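Local atomic coordinates of tryptophan halogenase (Shewanella frigidimarina, PDB entry 2PYX), a protein that probably uses flavin adenine dinucleotide in a monooxygenase-type reaction to halogenate an aromatic substrate such as tryptophan. Residues Gly61-Met66 against Tyr109-Ser114; Phe88-Arg93 against Ile270-His275; Leu150-Lys155 against Leu508-Glu513; Gly169-Ala174 against Trp285-Pro290. All coordinates share one frame; numbering follows the deposited sequence.

Overall arrangement
Contacts 1, 2 and 4 all reach one large, mixed beta sheet. Contact 2 lies where strands 87-95 and 274-279 run parallel in it; its centre is about 8 Å from the centres of contacts 1 and 4, which are about 12 Å from each other. Contact 3 lies farther out, its centre about 11 Å from that of contact 2 and about 15 Å from those of contacts 1 and 4, and brings helix 511-520 near the C-terminus onto the loop after helix 144-149. Along the chain the segments of contact 2 alternate with those of contacts 1, 3 and 4. Contacts 1, 2 and 4 bring distant parts of the sequence together at or near Lys89, the predicted active-site residue, with contact 3 farther off.

Contact 1. Residues Gly61-Met66 against Tyr109-Ser114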
loop_
_atom_site.group_PDB
_atom_site.type_symbol
_atom_site.label_atom_id
_atom_site.label_comp_id
_atom_site.label_asym_id
_atom_site.label_seq_id
_atom_site.Cartn_x
_atom_site.Cartn_y
_atom_site.Cartn_z
ATOM N N GLY A 61 2.226 6.511 0.250
ATOM C CA GLY A 61 2.830 5.596 1.196
ATOM C C GLY A 61 3.050 4.191 0.642
ATOM O O GLY A 61 2.373 3.723 -0.293
ATOM N N THR A 62 3.974 3.488 1.291
ATOM C CA THR A 62 4.291 2.099 0.972
ATOM C C THR A 62 4.201 1.218 2.193
ATOM O O THR A 62 4.016 1.683 3.314
ATOM C CB THR A 62 5.698 1.937 0.374
ATOM O OG1 THR A 62 6.675 1.786 1.403
ATOM C CG2 THR A 62 6.070 3.081 -0.484
ATOM N N TRP A 63 4.322 -0.077 1.935
ATOM C CA TRP A 63 4.452 -1.095 2.978
ATOM C C TRP A 63 5.955 -1.423 3.080
ATOM O O TRP A 63 6.756 -0.998 2.248
ATOM C CB TRP A 63 3.544 -2.342 2.703
ATOM C CG TRP A 63 2.115 -2.105 3.162
ATOM C CD1 TRP A 63 1.209 -1.249 2.596
ATOM C CD2 TRP A 63 1.457 -2.675 4.310
ATOM N NE1 TRP A 63 0.033 -1.268 3.307
ATOM C CE2 TRP A 63 0.154 -2.136 4.357
ATOM C CE3 TRP A 63 1.832 -3.598 5.287
ATOM C CZ2 TRP A 63 -0.744 -2.450 5.370
ATOM C CZ3 TRP A 63 0.931 -3.935 6.255
ATOM C CH2 TRP A 63 -0.335 -3.379 6.296
ATOM N N PRO A 64 6.323 -2.190 4.101
ATOM C CA PRO A 64 7.719 -2.578 4.227
ATOM C C PRO A 64 8.265 -3.413 3.091
ATOM O O PRO A 64 9.481 -3.468 2.930
ATOM C CB PRO A 64 7.736 -3.369 5.528
ATOM C CG PRO A 64 6.572 -2.845 6.332
ATOM C CD PRO A 64 5.520 -2.570 5.280
ATOM N N SER A 65 7.383 -4.038 2.320
ATOM C CA SER A 65 7.772 -4.757 1.113
ATOM C C SER A 65 8.631 -3.907 0.174
ATOM O O SER A 65 9.498 -4.442 -0.542
ATOM C CB SER A 65 6.518 -5.222 0.388
ATOM O OG SER A 65 5.614 -4.140 0.212
HETATM N N MSE A 66 8.449 -2.584 0.212
HETATM C CA MSE A 66 9.142 -1.710 -0.715
HETATM C C MSE A 66 10.643 -1.745 -0.470
HETATM O O MSE A 66 11.425 -1.571 -1.401
HETATM C CB MSE A 66 8.626 -0.292 -0.612
HETATM C CG MSE A 66 9.144 0.626 -1.706
HETATM SE SE MSE A 66 8.811 0.046 -3.550
HETATM C CE MSE A 66 6.938 0.471 -3.620
ATOM N N TYR A 109 -5.412 5.510 17.673
ATOM C CA TYR A 109 -4.695 4.247 17.821
ATOM C C TYR A 109 -3.741 4.051 16.639
ATOM O O TYR A 109 -3.878 4.690 15.597
ATOM C CB TYR A 109 -5.667 3.076 17.963
ATOM C CG TYR A 109 -6.239 2.607 16.646
ATOM C CD1 TYR A 109 -5.583 1.659 15.877
ATOM C CD2 TYR A 109 -7.410 3.154 16.122
ATOM C CE1 TYR A 109 -6.109 1.214 14.673
ATOM C CE2 TYR A 109 -7.934 2.738 14.884
ATOM C CZ TYR A 109 -7.258 1.775 14.152
ATOM O OH TYR A 109 -7.776 1.363 12.928
ATOM N N LEU A 110 -2.765 3.166 16.842
ATOM C CA LEU A 110 -1.761 2.862 15.831
ATOM C C LEU A 110 -1.930 1.477 15.239
ATOM O O LEU A 110 -2.180 0.519 15.965
ATOM C CB LEU A 110 -0.333 2.947 16.416
ATOM C CG LEU A 110 0.789 2.802 15.376
ATOM C CD1 LEU A 110 0.832 3.904 14.311
ATOM C CD2 LEU A 110 2.138 2.663 16.096
ATOM N N HIS A 111 -1.796 1.406 13.914
ATOM C CA HIS A 111 -1.611 0.164 13.200
ATOM C C HIS A 111 -0.164 0.175 12.754
ATOM O O HIS A 111 0.168 0.773 11.740
ATOM C CB HIS A 111 -2.596 0.012 12.020
ATOM C CG HIS A 111 -2.323 -1.180 11.151
ATOM N ND1 HIS A 111 -2.857 -1.316 9.887
ATOM C CD2 HIS A 111 -1.520 -2.256 11.333
ATOM C CE1 HIS A 111 -2.428 -2.443 9.348
ATOM N NE2 HIS A 111 -1.604 -3.027 10.198
ATOM N N PRO A 112 0.720 -0.464 13.556
ATOM C CA PRO A 112 2.153 -0.415 13.255
ATOM C C PRO A 112 2.539 -1.434 12.187
ATOM O O PRO A 112 1.815 -2.420 11.984
ATOM C CB PRO A 112 2.800 -0.802 14.567
ATOM C CG PRO A 112 1.851 -1.564 15.259
ATOM C CD PRO A 112 0.451 -1.260 14.758
ATOM N N PHE A 113 3.670 -1.219 11.516
ATOM C CA PHE A 113 4.238 -2.224 10.627
ATOM C C PHE A 113 4.949 -3.381 11.381
ATOM O O PHE A 113 5.027 -4.519 10.855
ATOM C CB PHE A 113 5.201 -1.616 9.601
ATOM C CG PHE A 113 4.533 -0.860 8.487
ATOM C CD1 PHE A 113 3.316 -1.297 7.970
ATOM C CD2 PHE A 113 5.170 0.218 7.886
ATOM C CE1 PHE A 113 2.721 -0.608 6.937
ATOM C CE2 PHE A 113 4.597 0.909 6.846
ATOM C CZ PHE A 113 3.359 0.454 6.357
ATOM N N SER A 114 5.439 -3.129 12.597
ATOM C CA SER A 114 6.099 -4.171 13.372
ATOM C C SER A 114 5.097 -5.237 13.774
ATOM O O SER A 114 3.976 -4.918 14.207
ATOM C CB SER A 114 6.672 -3.614 14.661
ATOM O OG SER A 114 7.883 -2.932 14.488
#
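Trp63 and Pro64 pack against Phe113 in a buried, largely aromatic contact that joins the loop leading into helix 65-73 to the end of strand 108-112. No hydrogen bond crosses it. Pro64 CD sits over the centre of the Phe113 ring, 3.6 Å from the centroid and only 4° off the ring normal, a CH-pi contact; its neighbour CG reaches Phe113 CG at 3.6 Å. Phe113 in turn lifts CE1 over one face of the indole, toward its rim, with Trp63 CE3 3.5 Å away. The two ring planes stand at 49°, an oblique meeting. Phe113 CG lies anti to its carbonyl carbon (chi1 -74°), beside the backbone N, and the ring beyond it meets both Trp63 and Pro64; its CZ comes within 3.3 Å of Thr62 O. At the far end of the indole, Trp63 CH2 approaches His111 CE1 at 3.8 Å, these two side chains crossing at about a right angle. The polar ends are held from outside: Trp63 NE1 bonds to Glu361 O, while His111 ND1 bonds to Glu361 OE2 and NE2 to Ser464 OG. Trp63 O is gripped by two donors, Thr62 OG1 and Met66 N, on opposite faces of its plane. Trp63, His111 and Phe113 form an aromatic cluster beside Glu361, the predicted tryptophan-binding residue, consistent with the wall of a substrate pocket in a tryptophan halogenase.

Contact 2. Residues Phe88-Arg93 against Ile270-His275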
loop_
_atom_site.group_PDB
_atom_site.type_symbol
_atom_site.label_atom_id
_atom_site.label_comp_id
_atom_site.label_asym_id
_atom_site.label_seq_id
_atom_site.Cartn_x
_atom_site.Cartn_y
_atom_site.Cartn_z
ATOM N N PHE A 88 10.514 7.988 6.312
ATOM C CA PHE A 88 10.201 6.654 6.815
ATOM C C PHE A 88 8.797 6.603 7.328
ATOM O O PHE A 88 8.393 7.464 8.094
ATOM C CB PHE A 88 11.171 6.270 7.941
ATOM C CG PHE A 88 12.602 6.395 7.537
ATOM C CD1 PHE A 88 13.183 5.465 6.693
ATOM C CD2 PHE A 88 13.348 7.471 7.954
ATOM C CE1 PHE A 88 14.506 5.622 6.303
ATOM C CE2 PHE A 88 14.659 7.632 7.549
ATOM C CZ PHE A 88 15.227 6.712 6.731
ATOM N N LYS A 89 8.079 5.544 6.952
ATOM C CA LYS A 89 6.705 5.314 7.412
ATOM C C LYS A 89 6.683 4.039 8.257
ATOM O O LYS A 89 7.090 2.988 7.784
ATOM C CB LYS A 89 5.788 5.140 6.203
ATOM C CG LYS A 89 4.374 4.713 6.535
ATOM C CD LYS A 89 3.567 4.420 5.288
ATOM C CE LYS A 89 2.243 3.805 5.647
ATOM N NZ LYS A 89 1.595 3.288 4.405
ATOM N N GLN A 90 6.183 4.120 9.480
ATOM C CA GLN A 90 6.128 2.995 10.416
ATOM C C GLN A 90 4.744 2.424 10.678
ATOM O O GLN A 90 4.572 1.554 11.538
ATOM C CB GLN A 90 6.808 3.392 11.736
ATOM C CG GLN A 90 8.295 3.559 11.549
ATOM C CD GLN A 90 8.980 3.854 12.852
ATOM O OE1 GLN A 90 9.106 2.980 13.718
ATOM N NE2 GLN A 90 9.396 5.103 13.015
ATOM N N GLY A 91 3.764 2.918 9.911
ATOM C CA GLY A 91 2.378 2.447 9.981
ATOM C C GLY A 91 1.412 3.584 9.733
ATOM O O GLY A 91 1.767 4.583 9.102
ATOM N N SER A 92 0.170 3.372 10.160
ATOM C CA SER A 92 -0.919 4.342 10.050
ATOM C C SER A 92 -1.499 4.601 11.425
ATOM O O SER A 92 -1.801 3.667 12.167
ATOM C CB SER A 92 -2.046 3.826 9.163
ATOM O OG SER A 92 -1.639 3.657 7.814
ATOM N N ARG A 93 -1.624 5.889 11.753
ATOM C CA ARG A 93 -2.284 6.288 12.979
ATOM C C ARG A 93 -3.654 6.835 12.647
ATOM O O ARG A 93 -3.793 7.746 11.824
ATOM C CB ARG A 93 -1.509 7.333 13.753
ATOM C CG ARG A 93 -2.093 7.580 15.152
ATOM C CD ARG A 93 -1.275 8.566 15.931
ATOM N NE ARG A 93 0.115 8.149 16.057
ATOM C CZ ARG A 93 0.548 7.203 16.888
ATOM N NH1 ARG A 93 -0.302 6.568 17.667
ATOM N NH2 ARG A 93 1.837 6.890 16.932
ATOM N N ILE A 270 8.785 15.828 11.350
ATOM C CA ILE A 270 8.145 14.937 10.369
ATOM C C ILE A 270 7.527 13.781 11.136
ATOM O O ILE A 270 8.192 13.163 11.954
ATOM C CB ILE A 270 9.170 14.397 9.378
ATOM C CG1 ILE A 270 9.892 15.541 8.632
ATOM C CG2 ILE A 270 8.516 13.473 8.365
ATOM C CD1 ILE A 270 11.124 15.087 7.890
ATOM N N ALA A 271 6.253 13.487 10.876
ATOM C CA ALA A 271 5.540 12.403 11.553
ATOM C C ALA A 271 6.104 11.047 11.111
ATOM O O ALA A 271 6.570 10.904 9.985
ATOM C CB ALA A 271 4.069 12.486 11.228
ATOM N N SER A 272 6.092 10.070 12.021
ATOM C CA SER A 272 6.642 8.750 11.747
ATOM C C SER A 272 5.683 7.851 10.973
ATOM O O SER A 272 6.125 6.854 10.410
ATOM C CB SER A 272 7.014 8.046 13.032
ATOM O OG SER A 272 7.998 8.786 13.768
ATOM N N CYS A 273 4.402 8.204 10.981
ATOM C CA CYS A 273 3.348 7.381 10.352
ATOM C C CYS A 273 2.469 8.233 9.452
ATOM O O CYS A 273 2.405 9.442 9.594
ATOM C CB CYS A 273 2.469 6.775 11.429
ATOM S SG CYS A 273 3.336 5.690 12.545
ATOM N N THR A 274 1.758 7.580 8.540
ATOM C CA THR A 274 0.623 8.233 7.882
ATOM C C THR A 274 -0.461 8.500 8.931
ATOM O O THR A 274 -0.742 7.637 9.766
ATOM C CB THR A 274 0.050 7.338 6.790
ATOM O OG1 THR A 274 1.054 7.080 5.806
ATOM C CG2 THR A 274 -1.159 7.981 6.151
ATOM N N HIS A 275 -1.097 9.682 8.882
ATOM C CA HIS A 275 -2.240 9.965 9.734
ATOM C C HIS A 275 -3.504 9.886 8.895
ATOM O O HIS A 275 -3.531 10.292 7.722
ATOM C CB HIS A 275 -2.113 11.331 10.377
ATOM C CG HIS A 275 -1.018 11.394 11.387
ATOM N ND1 HIS A 275 -0.909 12.430 12.289
ATOM C CD2 HIS A 275 -0.012 10.531 11.678
ATOM C CE1 HIS A 275 0.141 12.218 13.067
ATOM N NE2 HIS A 275 0.708 11.079 12.714
HETATM O O HOH W 1 7.539 10.024 7.638
HETATM O O HOH W 2 0.422 5.658 3.541
#
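Ser92 pairs with Thr274, and Arg93 with His275, in a short parallel ladder between strands 87-95 and 274-279. Backbone bonds carry it: Thr274 N reaches Gly91 O at 3.0 Å, and Arg93 N reaches Thr274 O at 2.8 Å, nearly straight. Before the ladder, Gln90 N bonds to Ser272 O at 2.9 Å, in the carbonyl plane. CA-H...O contacts run between these bonds, among them Ser92 CA to Thr274 O. Gly91 has backbone angles that would jam a CB against the preceding carbonyl, and Cys273 CB lies 3.3 Å from Gly91 O. Among the side chains, Lys89 is fully extended (chi1 172°, CG anti to the backbone N) and passes Thr274 OG1 with CE at 3.5 Å. A water accepts from Lys89 NZ at 2.8 Å and bonds to Thr274 OG1 at 2.7 Å; NZ also bonds to Thr62 O, and OG1 to His171 NE2. An alanine in place of Lys89 would probably leave Thr62 O without this donor and the water without one of its two partners here, with a gap beside Thr274. The chemistry implies that backbone bonds fix the strands, while the water shared with Thr274 and the bond to Thr62 O would probably hold the amine of Lys89, the predicted active-site residue, in place.

Contact 3. Residues Leu150-Lys155 against Leu508-Glu513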
loop_
_atom_site.group_PDB
_atom_site.type_symbol
_atom_site.label_atom_id
_atom_site.label_comp_id
_atom_site.label_asym_id
_atom_site.label_seq_id
_atom_site.Cartn_x
_atom_site.Cartn_y
_atom_site.Cartn_z
ATOM N N LEU A 150 6.645 9.601 19.939
ATOM C CA LEU A 150 7.817 10.457 20.174
ATOM C C LEU A 150 8.477 11.006 18.910
ATOM O O LEU A 150 9.506 11.679 18.990
ATOM C CB LEU A 150 8.838 9.653 20.942
ATOM C CG LEU A 150 8.466 9.320 22.378
ATOM C CD1 LEU A 150 9.434 8.333 22.936
ATOM C CD2 LEU A 150 8.455 10.596 23.237
ATOM N N GLY A 151 7.922 10.697 17.737
ATOM C CA GLY A 151 8.451 11.162 16.472
ATOM C C GLY A 151 9.766 10.535 16.071
ATOM O O GLY A 151 10.531 11.132 15.288
ATOM N N LEU A 152 10.011 9.324 16.540
ATOM C CA LEU A 152 11.283 8.695 16.274
ATOM C C LEU A 152 11.314 7.820 15.014
ATOM O O LEU A 152 10.273 7.296 14.571
ATOM C CB LEU A 152 11.736 7.893 17.475
ATOM C CG LEU A 152 11.775 8.631 18.835
ATOM C CD1 LEU A 152 12.168 7.682 19.939
ATOM C CD2 LEU A 152 12.759 9.797 18.743
ATOM N N ALA A 153 12.515 7.654 14.481
ATOM C CA ALA A 153 12.736 6.912 13.257
ATOM C C ALA A 153 12.743 5.387 13.521
ATOM O O ALA A 153 12.713 4.953 14.669
ATOM C CB ALA A 153 14.021 7.343 12.643
ATOM N N PRO A 154 12.730 4.568 12.451
ATOM C CA PRO A 154 12.804 3.104 12.613
ATOM C C PRO A 154 14.216 2.510 12.651
ATOM O O PRO A 154 14.376 1.296 12.745
ATOM C CB PRO A 154 12.132 2.592 11.325
ATOM C CG PRO A 154 12.435 3.643 10.333
ATOM C CD PRO A 154 12.514 4.942 11.043
ATOM N N LYS A 155 15.217 3.378 12.536
ATOM C CA LYS A 155 16.606 2.933 12.454
ATOM C C LYS A 155 17.519 4.105 12.804
ATOM O O LYS A 155 17.063 5.211 12.949
ATOM C CB LYS A 155 16.917 2.382 11.042
ATOM C CG LYS A 155 16.821 3.438 9.928
ATOM C CD LYS A 155 16.834 2.826 8.542
ATOM C CE LYS A 155 18.136 2.120 8.201
ATOM N NZ LYS A 155 18.127 1.490 6.813
ATOM N N LEU A 508 16.984 6.094 19.545
ATOM C CA LEU A 508 16.632 6.398 18.151
ATOM C C LEU A 508 16.522 7.896 17.895
ATOM O O LEU A 508 16.150 8.673 18.786
ATOM C CB LEU A 508 15.300 5.720 17.773
ATOM C CG LEU A 508 15.304 4.203 17.584
ATOM C CD1 LEU A 508 13.875 3.642 17.596
ATOM C CD2 LEU A 508 16.031 3.791 16.322
ATOM N N PRO A 509 16.883 8.326 16.671
ATOM C CA PRO A 509 16.771 9.717 16.294
ATOM C C PRO A 509 15.348 10.082 15.896
ATOM O O PRO A 509 14.546 9.186 15.545
ATOM C CB PRO A 509 17.645 9.797 15.058
ATOM C CG PRO A 509 17.524 8.431 14.418
ATOM C CD PRO A 509 17.425 7.491 15.573
ATOM N N THR A 510 15.049 11.365 15.892
ATOM C CA THR A 510 13.839 11.837 15.229
ATOM C C THR A 510 13.991 11.672 13.716
ATOM O O THR A 510 15.091 11.538 13.172
ATOM C CB THR A 510 13.543 13.299 15.508
ATOM O OG1 THR A 510 14.575 14.112 14.937
ATOM C CG2 THR A 510 13.407 13.562 16.983
ATOM N N ASN A 511 12.864 11.693 13.010
ATOM C CA ASN A 511 12.926 11.537 11.586
ATOM C C ASN A 511 13.760 12.599 10.918
ATOM O O ASN A 511 14.590 12.262 10.100
ATOM C CB ASN A 511 11.527 11.531 10.997
ATOM C CG ASN A 511 10.734 10.333 11.457
ATOM O OD1 ASN A 511 11.146 9.193 11.231
ATOM N ND2 ASN A 511 9.609 10.583 12.104
ATOM N N ARG A 512 13.551 13.868 11.268
ATOM C CA ARG A 512 14.302 14.941 10.620
ATOM C C ARG A 512 15.797 14.850 10.961
ATOM O O ARG A 512 16.629 14.996 10.071
ATOM C CB ARG A 512 13.756 16.341 10.933
ATOM C CG ARG A 512 14.333 17.353 9.932
ATOM C CD ARG A 512 13.654 18.689 9.956
ATOM N NE ARG A 512 12.268 18.718 9.490
ATOM C CZ ARG A 512 11.873 18.733 8.217
ATOM N NH1 ARG A 512 12.728 18.583 7.215
ATOM N NH2 ARG A 512 10.578 18.824 7.948
ATOM N N GLU A 513 16.140 14.598 12.216
ATOM C CA GLU A 513 17.571 14.508 12.547
ATOM C C GLU A 513 18.262 13.374 11.767
ATOM O O GLU A 513 19.386 13.547 11.290
ATOM C CB GLU A 513 17.812 14.506 14.068
ATOM C CG GLU A 513 18.125 13.237 14.773
ATOM C CD GLU A 513 18.106 13.422 16.289
ATOM O OE1 GLU A 513 18.942 14.205 16.831
ATOM O OE2 GLU A 513 17.272 12.775 16.955
#
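Gly151 O and Asn511 N make a bond between two helix ends: Gly151 follows the end of helix 144-149 in a Schellman motif, and Asn511 opens helix 511-520. The bond is weak, at 3.3 Å. Gly151 has positive phi, a setting that favours glycine. Next to it, Ala153 N gives a straighter bond to Pro509 O at 2.8 Å, and Leu152 and Thr510 form a single backbone bridge between segments whose touching parts run 114° apart. Thr510 is the N-cap of the second helix. Its OG1, placed between the backbone N and the carbonyl carbon (chi1 65°), accepts from Glu513 N, and Thr510 N donates to Glu513 OE2 at 2.8 Å, through the anti lone pair of that oxygen. These two bonds complete a capping box. Apolar branches fill in around the bridge: Leu508 CD1 lies 3.4 Å from Ala153 O, Leu152 CD2 packs 3.6 Å from Leu508 O, and Pro509 CG meets Ala153 CB. Asn511 OD1 touches Ala153 CA at 3.4 Å, while ND2 bonds to Ile270 O and Ser272 OG. An alanine in place of Asn511 would probably leave Ile270 O and Ser272 OG without this donor and open a gap beside Ala153. The polar groups are met piecemeal: one good and one weak backbone bond across, the capping box within 508-513, and Ile270 and Ser272 for the Asn511 amide; the buried Lys155 O has no partner in the model.

Contact 4. Residues Gly169-Ala174 against Trp285-Pro290; sequences GYHLNA and WDIGLP
The His171 imidazole carries the amide N of Gly288 over one face, 4.1 Å above its plane and offset toward the rim, while Ile287 CG2 comes at it obliquely, 3.6 Å from His171 CD2. The contact belongs to the large mixed sheet, where strand 169-172 neighbours strand 87-95, and strand 282-288 neighbours strand 274-279; the two strands described here do not pair directly. The contact runs through the side chains of His171, Ile287 and Leu289 and the backbone of Gly288. His171 CG lies anti to the carbonyl carbon (chi1 -63°), and the ring beyond it meets Ile287 and Gly288. His171 ND1 stands 3.3 Å from Gly288 O, and NE2 has its partner in Thr274 OG1; the ring lies close to Lys89. Ile287 CG2 also lies 3.7 Å from His171 CB, so the methyl touches both the root of the side chain and its ring. Beyond Gly288, the Leu289 side chain reaches back to the backbone of strand 169-172. Just past Leu172, Asn173 OD1 caps the following helix by accepting from Lys176 N. The leucine at 289 makes its approach through one methyl: Leu289 CD2 lies 3.6 Å from Leu172 N and 3.7 Å from His171 C.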
loop_
_atom_site.group_PDB
_atom_site.type_symbol
_atom_site.label_atom_id
_atom_site.label_comp_id
_atom_site.label_asym_id
_atom_site.label_seq_id
_atom_site.Cartn_x
_atom_site.Cartn_y
_atom_site.Cartn_z
ATOM N N GLY A 169 8.234 1.099 6.008
ATOM C CA GLY A 169 8.166 1.450 4.589
ATOM C C GLY A 169 8.459 2.940 4.444
ATOM O O GLY A 169 9.158 3.539 5.264
ATOM N N TYR A 170 7.883 3.547 3.415
ATOM C CA TYR A 170 8.180 4.928 3.082
ATOM C C TYR A 170 6.947 5.787 2.794
ATOM O O TYR A 170 5.893 5.295 2.413
ATOM C CB TYR A 170 9.096 5.007 1.857
ATOM C CG TYR A 170 10.356 4.158 1.961
ATOM C CD1 TYR A 170 11.491 4.643 2.603
ATOM C CD2 TYR A 170 10.396 2.900 1.382
ATOM C CE1 TYR A 170 12.647 3.877 2.674
ATOM C CE2 TYR A 170 11.524 2.112 1.463
ATOM C CZ TYR A 170 12.651 2.614 2.107
ATOM O OH TYR A 170 13.789 1.839 2.159
ATOM N N HIS A 171 7.140 7.092 2.960
ATOM C CA HIS A 171 6.359 8.109 2.259
ATOM C C HIS A 171 7.265 8.644 1.150
ATOM O O HIS A 171 8.453 8.888 1.401
ATOM C CB HIS A 171 5.998 9.251 3.201
ATOM C CG HIS A 171 5.120 8.851 4.341
ATOM N ND1 HIS A 171 5.397 9.191 5.651
ATOM C CD2 HIS A 171 3.946 8.174 4.366
ATOM C CE1 HIS A 171 4.440 8.715 6.430
ATOM N NE2 HIS A 171 3.548 8.093 5.676
ATOM N N LEU A 172 6.713 8.835 -0.046
ATOM C CA LEU A 172 7.533 9.221 -1.197
ATOM C C LEU A 172 6.756 10.087 -2.178
ATOM O O LEU A 172 5.533 10.131 -2.133
ATOM C CB LEU A 172 8.097 7.965 -1.903
ATOM C CG LEU A 172 7.093 6.911 -2.425
ATOM C CD1 LEU A 172 6.429 7.264 -3.775
ATOM C CD2 LEU A 172 7.738 5.527 -2.566
ATOM N N ASN A 173 7.498 10.760 -3.050
ATOM C CA ASN A 173 6.923 11.457 -4.216
ATOM C C ASN A 173 6.921 10.452 -5.379
ATOM O O ASN A 173 7.993 10.038 -5.850
ATOM C CB ASN A 173 7.803 12.670 -4.526
ATOM C CG ASN A 173 7.368 13.443 -5.768
ATOM O OD1 ASN A 173 7.031 12.871 -6.811
ATOM N ND2 ASN A 173 7.473 14.783 -5.678
ATOM N N ALA A 174 5.754 10.028 -5.820
ATOM C CA ALA A 174 5.681 8.970 -6.840
ATOM C C ALA A 174 6.277 9.343 -8.191
ATOM O O ALA A 174 6.856 8.490 -8.889
ATOM C CB ALA A 174 4.257 8.480 -7.020
ATOM N N TRP A 285 -6.285 11.958 4.887
ATOM C CA TRP A 285 -4.920 11.430 4.964
ATOM C C TRP A 285 -3.948 12.586 5.125
ATOM O O TRP A 285 -4.234 13.725 4.719
ATOM C CB TRP A 285 -4.534 10.590 3.762
ATOM C CG TRP A 285 -4.119 11.333 2.534
ATOM C CD1 TRP A 285 -2.955 12.018 2.325
ATOM C CD2 TRP A 285 -4.839 11.389 1.298
ATOM N NE1 TRP A 285 -2.907 12.492 1.031
ATOM C CE2 TRP A 285 -4.065 12.122 0.389
ATOM C CE3 TRP A 285 -6.080 10.878 0.875
ATOM C CZ2 TRP A 285 -4.492 12.359 -0.922
ATOM C CZ3 TRP A 285 -6.500 11.133 -0.406
ATOM C CH2 TRP A 285 -5.715 11.873 -1.289
ATOM N N ASP A 286 -2.808 12.291 5.744
ATOM C CA ASP A 286 -1.810 13.325 5.989
ATOM C C ASP A 286 -0.485 12.573 5.936
ATOM O O ASP A 286 -0.210 11.758 6.814
ATOM C CB ASP A 286 -2.098 14.031 7.315
ATOM C CG ASP A 286 -1.218 15.260 7.540
ATOM O OD1 ASP A 286 -0.040 15.244 7.103
ATOM O OD2 ASP A 286 -1.715 16.199 8.217
ATOM N N ILE A 287 0.282 12.810 4.879
ATOM C CA ILE A 287 1.538 12.086 4.570
ATOM C C ILE A 287 2.657 13.114 4.677
ATOM O O ILE A 287 2.689 14.075 3.908
ATOM C CB ILE A 287 1.488 11.491 3.143
ATOM C CG1 ILE A 287 0.613 10.221 3.163
ATOM C CG2 ILE A 287 2.866 11.127 2.607
ATOM C CD1 ILE A 287 0.325 9.646 1.811
ATOM N N GLY A 288 3.594 12.874 5.583
ATOM C CA GLY A 288 4.708 13.795 5.828
ATOM C C GLY A 288 5.939 13.408 5.028
ATOM O O GLY A 288 6.504 12.311 5.219
ATOM N N LEU A 289 6.313 14.286 4.088
ATOM C CA LEU A 289 7.582 14.213 3.342
ATOM C C LEU A 289 8.549 15.220 3.991
ATOM O O LEU A 289 8.159 15.983 4.846
ATOM C CB LEU A 289 7.405 14.542 1.845
ATOM C CG LEU A 289 6.339 13.744 1.074
ATOM C CD1 LEU A 289 6.285 14.187 -0.369
ATOM C CD2 LEU A 289 6.580 12.265 1.129
ATOM N N PRO A 290 9.828 15.146 3.637
ATOM C CA PRO A 290 10.747 16.106 4.245
ATOM C C PRO A 290 10.414 17.566 3.935
ATOM O O PRO A 290 10.584 18.404 4.799
ATOM C CB PRO A 290 12.095 15.723 3.629
ATOM C CG PRO A 290 11.954 14.310 3.216
ATOM C CD PRO A 290 10.519 14.171 2.782
#